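Local coordinates for hypothetical protein (Lactobacillus plantarum, PDB 2IAY), which is of unknown function but belongs to the DUF1831 family and may play a role in amino-acid metabolism, at residues E44-P49 / Y53-K58; T74-G77 / R82-I85. One frame throughout, in Å; residues are numbered along the deposited sequence. Where two conformers were deposited one is given.

Contact 1: E44-P49 / Y53-K58. With GOL (glycerol), chain C.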
loop_
_atom_site.group_PDB
_atom_site.type_symbol
_atom_site.label_atom_id
_atom_site.label_comp_id
_atom_site.label_asym_id
_atom_site.label_seq_id
_atom_site.Cartn_x
_atom_site.Cartn_y
_atom_site.Cartn_z
ATOM N N GLU A 44 -6.845 1.305 -2.031
ATOM C CA GLU A 44 -6.969 1.732 -0.642
ATOM C C GLU A 44 -7.716 0.683 0.154
ATOM O O GLU A 44 -8.723 0.150 -0.295
ATOM C CB GLU A 44 -7.691 3.081 -0.563
ATOM C CG GLU A 44 -7.989 3.551 0.840
ATOM C CD GLU A 44 -8.830 4.798 0.827
ATOM O OE1 GLU A 44 -8.359 5.811 0.254
ATOM O OE2 GLU A 44 -9.935 4.735 1.388
ATOM N N ARG A 45 -7.247 0.431 1.365
ATOM C CA ARG A 45 -7.950 -0.443 2.308
ATOM C C ARG A 45 -7.943 0.112 3.709
ATOM O O ARG A 45 -6.931 0.598 4.171
ATOM C CB ARG A 45 -7.340 -1.844 2.366
ATOM C CG ARG A 45 -7.555 -2.695 1.114
ATOM C CD ARG A 45 -9.005 -3.133 0.954
ATOM N NE ARG A 45 -9.176 -3.978 -0.210
ATOM C CZ ARG A 45 -9.426 -3.570 -1.451
ATOM N NH1 ARG A 45 -9.503 -2.288 -1.765
ATOM N NH2 ARG A 45 -9.595 -4.477 -2.418
ATOM N N SER A 46 -9.086 0.008 4.370
ATOM C CA SER A 46 -9.189 0.237 5.799
ATOM C C SER A 46 -8.455 -0.830 6.583
ATOM O O SER A 46 -8.380 -1.972 6.179
ATOM C CB SER A 46 -10.630 0.226 6.199
ATOM O OG SER A 46 -11.224 1.360 5.658
ATOM N N LEU A 47 -7.887 -0.429 7.697
ATOM C CA LEU A 47 -7.261 -1.309 8.653
ATOM C C LEU A 47 -7.889 -1.117 10.033
ATOM O O LEU A 47 -8.004 0.007 10.555
ATOM C CB LEU A 47 -5.765 -1.044 8.764
ATOM C CG LEU A 47 -4.961 -1.099 7.467
ATOM C CD1 LEU A 47 -3.517 -0.673 7.733
ATOM C CD2 LEU A 47 -5.027 -2.488 6.794
ATOM N N ASP A 48 -8.252 -2.254 10.644
ATOM C CA ASP A 48 -8.669 -2.319 12.050
ATOM C C ASP A 48 -9.738 -1.294 12.442
ATOM O O ASP A 48 -9.548 -0.518 13.363
ATOM C CB ASP A 48 -7.428 -2.206 12.968
ATOM C CG ASP A 48 -7.698 -2.603 14.411
ATOM O OD1 ASP A 48 -8.725 -3.262 14.665
ATOM O OD2 ASP A 48 -6.878 -2.224 15.270
ATOM N N PRO A 49 -10.892 -1.328 11.784
ATOM C CA PRO A 49 -11.981 -0.425 12.196
ATOM C C PRO A 49 -12.665 -0.865 13.471
ATOM O O PRO A 49 -12.700 -2.082 13.797
ATOM C CB PRO A 49 -12.944 -0.496 11.013
ATOM C CG PRO A 49 -12.760 -1.890 10.503
ATOM C CD PRO A 49 -11.267 -2.129 10.610
ATOM N N TYR A 53 -16.730 2.422 8.613
ATOM C CA TYR A 53 -16.162 3.734 8.241
ATOM C C TYR A 53 -15.469 4.439 9.396
ATOM O O TYR A 53 -15.289 5.639 9.390
ATOM C CB TYR A 53 -17.215 4.640 7.566
ATOM C CG TYR A 53 -17.926 3.914 6.492
ATOM C CD1 TYR A 53 -17.294 3.564 5.291
ATOM C CD2 TYR A 53 -19.242 3.534 6.669
ATOM C CE1 TYR A 53 -17.947 2.869 4.310
ATOM C CE2 TYR A 53 -19.882 2.812 5.726
ATOM C CZ TYR A 53 -19.250 2.465 4.534
ATOM O OH TYR A 53 -19.937 1.792 3.590
ATOM N N GLN A 54 -15.033 3.662 10.385
ATOM C CA GLN A 54 -14.243 4.170 11.513
ATOM C C GLN A 54 -12.986 3.321 11.614
ATOM O O GLN A 54 -12.752 2.641 12.579
ATOM C CB GLN A 54 -15.040 4.179 12.806
ATOM C CG GLN A 54 -16.267 5.074 12.805
ATOM C CD GLN A 54 -15.922 6.541 12.639
ATOM O OE1 GLN A 54 -14.831 6.992 12.955
ATOM N NE2 GLN A 54 -16.865 7.288 12.116
ATOM N N ALA A 55 -12.152 3.434 10.598
ATOM C CA ALA A 55 -10.873 2.712 10.541
ATOM C C ALA A 55 -9.861 3.307 11.494
ATOM O O ALA A 55 -9.797 4.533 11.650
ATOM C CB ALA A 55 -10.318 2.767 9.116
ATOM N N ALA A 56 -9.015 2.478 12.090
ATOM C CA ALA A 56 -7.864 3.005 12.810
ATOM C C ALA A 56 -6.864 3.649 11.822
ATOM O O ALA A 56 -6.299 4.702 12.067
ATOM C CB ALA A 56 -7.183 1.916 13.583
ATOM N N PHE A 57 -6.684 2.987 10.680
ATOM C CA PHE A 57 -5.709 3.400 9.685
ATOM C C PHE A 57 -6.248 3.052 8.303
ATOM O O PHE A 57 -7.168 2.264 8.179
ATOM C CB PHE A 57 -4.336 2.699 9.895
ATOM C CG PHE A 57 -3.793 2.821 11.279
ATOM C CD1 PHE A 57 -3.246 4.030 11.716
ATOM C CD2 PHE A 57 -3.865 1.769 12.164
ATOM C CE1 PHE A 57 -2.788 4.150 12.980
ATOM C CE2 PHE A 57 -3.355 1.895 13.445
ATOM C CZ PHE A 57 -2.839 3.081 13.846
ATOM N N LYS A 58 -5.598 3.595 7.280
ATOM C CA LYS A 58 -5.783 3.128 5.910
ATOM C C LYS A 58 -4.446 2.895 5.281
ATOM O O LYS A 58 -3.462 3.612 5.545
ATOM C CB LYS A 58 -6.568 4.114 5.068
ATOM C CG LYS A 58 -7.952 4.400 5.703
ATOM C CD LYS A 58 -8.831 5.255 4.847
ATOM C CE LYS A 58 -10.337 5.133 5.252
ATOM N NZ LYS A 58 -11.135 5.001 4.001
HETATM C C1 GOL C . -12.137 2.314 0.693
HETATM C C2 GOL C . -11.428 1.497 1.775
HETATM O O2 GOL C . -11.574 2.164 2.999
HETATM C C3 GOL C . -11.956 0.068 1.803
HETATM O O3 GOL C . -11.430 -0.753 2.837
#
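Leu47 and Phe57 set the register of this beta hairpin as an antiparallel hydrogen-bonded pair. Leu47 N donates to Phe57 O at 2.8 Å, and Leu47 O takes the longer return bond from Phe57 N at 3.3 Å. Ala56 also faces Leu47, which makes a classic beta bulge: its N lies 3.1 Å from Leu47 O, a weak and bent bond, and 3.3 Å from Asp48 O, which it meets from well above the carbonyl plane. Nearer the turn, the CA of Pro49 makes a CA-H...O contact with Gln54 O.

On the face bearing Leu47 and Phe57 the contact is apolar. These two side chains cross at about a right angle, CD1 of Leu47 lying 4.1 Å from CB of Phe57. Leu47 also packs on helix 92-107, while the Phe57 ring meets His91 edge-to-face.

On the other face the contacts are ionic and polar. Glu44, its CG anti to the backbone N (chi1 174°) and its chain extended, reaches across toward the neighbouring strand, and Lys58 NZ forms a 2.9 Å salt bridge with Glu44 OE2, arriving from above the carboxylate plane. The lysine chain bends at its last torsion and passes with CE alongside Ser46 OG. A glycerol, probably from the crystallisation liquor, fills out this polar patch. Its O2 lies 2.8 Å from Ser46 OG and takes a further N-H of Lys58 NZ at 3.0 Å, and its O3 receives an almost straight bond from Ser46 N (177°).

The hairpin end is thus two-sided, greasy toward the helix and charged on the other face, where the neighbouring carboxylate would probably favour the charged form of Lys58.

Contact 2: T74-G77 / R82-I85; sequences TVTG and RANI
Thr74 grips Ala83 through both its backbone and its side chain. Ala83 N donates to Thr74 O at 3.0 Å, and Thr74 OG1 donates in turn to Ala83 O at 2.8 Å, reaching that oxygen from above the carbonyl plane (40° out of it). With chi1 at 49°, the hydroxyl sits between the backbone N and the carbonyl carbon and is directed at the facing segment. The methyl of Ala83 adds to the inner shell: its CB rests 3.7 Å from Val75 C and 4.1 Å from the Thr76 methyl CG2. Ile85 CG2 approaches Thr74 CB at 4.2 Å. One step nearer the connecting loop, Val75 and Arg82 form a single backbone bridge.

A water extends the grip along the chain. It donates to Thr74 OG1 at 2.8 Å and accepts from Ile85 N at 2.9 Å, so the threonine hydroxyl both gives and receives a hydrogen bond. Replacing Thr74 by a valine would probably leave Ala83 O without its hydroxyl donor and the water held by Ile85 N but no longer by a side chain of the strand.

Further out, Asn84 OD1 accepts from the backbone N of Phe86 and of Lys87, bracing the loop beyond Ala83, and Arg82 NE makes a salt bridge with Asp11.

The arrangement lays an irregular segment along the end of strand 70-76, an edge strand of its four-stranded sheet. Thr74 and Ile85 both pack on Leu98 of helix 92-107, Ile85 also on Val95, while the loop packs on its other flank against the adjacent strand 57-63.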
loop_
_atom_site.group_PDB
_atom_site.type_symbol
_atom_site.label_atom_id
_atom_site.label_comp_id
_atom_site.label_asym_id
_atom_site.label_seq_id
_atom_site.Cartn_x
_atom_site.Cartn_y
_atom_site.Cartn_z
ATOM N N THR A 74 0.708 4.624 5.023
ATOM C CA THR A 74 -0.279 4.395 6.054
ATOM C C THR A 74 -0.697 5.728 6.607
ATOM O O THR A 74 0.146 6.561 6.994
ATOM C CB THR A 74 0.234 3.464 7.170
ATOM O OG1 THR A 74 1.525 3.905 7.628
ATOM C CG2 THR A 74 0.387 2.009 6.650
ATOM N N VAL A 75 -1.979 5.892 6.699
ATOM C CA VAL A 75 -2.587 7.120 7.237
ATOM C C VAL A 75 -3.586 6.710 8.295
ATOM O O VAL A 75 -3.922 5.547 8.457
ATOM C CB VAL A 75 -3.236 7.944 6.106
ATOM C CG1 VAL A 75 -2.178 8.505 5.140
ATOM C CG2 VAL A 75 -4.263 7.118 5.345
ATOM N N THR A 76 -4.048 7.681 9.082
ATOM C CA THR A 76 -5.108 7.385 10.033
ATOM C C THR A 76 -6.441 7.204 9.285
ATOM O O THR A 76 -6.503 7.305 8.066
ATOM C CB THR A 76 -5.259 8.470 11.095
ATOM O OG1 THR A 76 -5.832 9.603 10.467
ATOM C CG2 THR A 76 -3.935 8.835 11.732
ATOM N N GLY A 77 -7.514 6.893 10.019
ATOM C CA GLY A 77 -8.815 6.689 9.421
ATOM C C GLY A 77 -9.404 7.871 8.680
ATOM O O GLY A 77 -10.327 7.690 7.896
ATOM N N ARG A 82 -0.465 11.120 8.244
ATOM C CA ARG A 82 0.522 10.031 8.311
ATOM C C ARG A 82 0.453 9.311 9.645
ATOM O O ARG A 82 0.360 9.938 10.719
ATOM C CB ARG A 82 1.974 10.527 8.123
ATOM C CG ARG A 82 2.283 11.130 6.827
ATOM C CD ARG A 82 3.294 10.359 6.079
ATOM N NE ARG A 82 4.579 10.187 6.754
ATOM C CZ ARG A 82 5.650 10.971 6.601
ATOM N NH1 ARG A 82 5.635 12.134 5.895
ATOM N NH2 ARG A 82 6.745 10.598 7.240
ATOM N N ALA A 83 0.537 8.000 9.574
ATOM C CA ALA A 83 0.494 7.134 10.728
ATOM C C ALA A 83 1.655 6.184 10.671
ATOM O O ALA A 83 2.116 5.788 9.590
ATOM C CB ALA A 83 -0.819 6.348 10.763
ATOM N N ASN A 84 2.056 5.755 11.847
ATOM C CA ASN A 84 3.108 4.749 12.051
ATOM C C ASN A 84 2.477 3.611 12.810
ATOM O O ASN A 84 2.196 3.730 13.997
ATOM C CB ASN A 84 4.258 5.378 12.867
ATOM C CG ASN A 84 5.449 4.454 13.077
ATOM O OD1 ASN A 84 5.292 3.243 13.168
ATOM N ND2 ASN A 84 6.642 5.040 13.246
ATOM N N ILE A 85 2.190 2.518 12.100
ATOM C CA ILE A 85 1.500 1.400 12.737
ATOM C C ILE A 85 2.467 0.411 13.385
ATOM O O ILE A 85 2.005 -0.582 13.967
ATOM C CB ILE A 85 0.502 0.725 11.717
ATOM C CG1 ILE A 85 1.208 -0.138 10.708
ATOM C CG2 ILE A 85 -0.387 1.744 11.004
ATOM C CD1 ILE A 85 0.236 -1.053 9.910
HETATM O O HOH W 1 3.100 2.485 9.382
#

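How the contacts relate
Following the chain from the N terminus, strand 41-47 runs into the short turn that contact 1 closes, and the chain returns as strand 57-63. It then turns back as strand 70-76, after which contact 2 closes a second small loop, folding 82-85 back on that strand's end before helix 92-107. The two closures are in series, neither nested nor crossed, with centres about 9 Å apart. They meet where their strands are neighbours: Lys58 N lies 2.8 Å from Val75 O, a probable hydrogen bond, and the Phe57 ring packs against Ala83 and Ile85. Together they tie one end of the four-stranded sheet to helix 92-107.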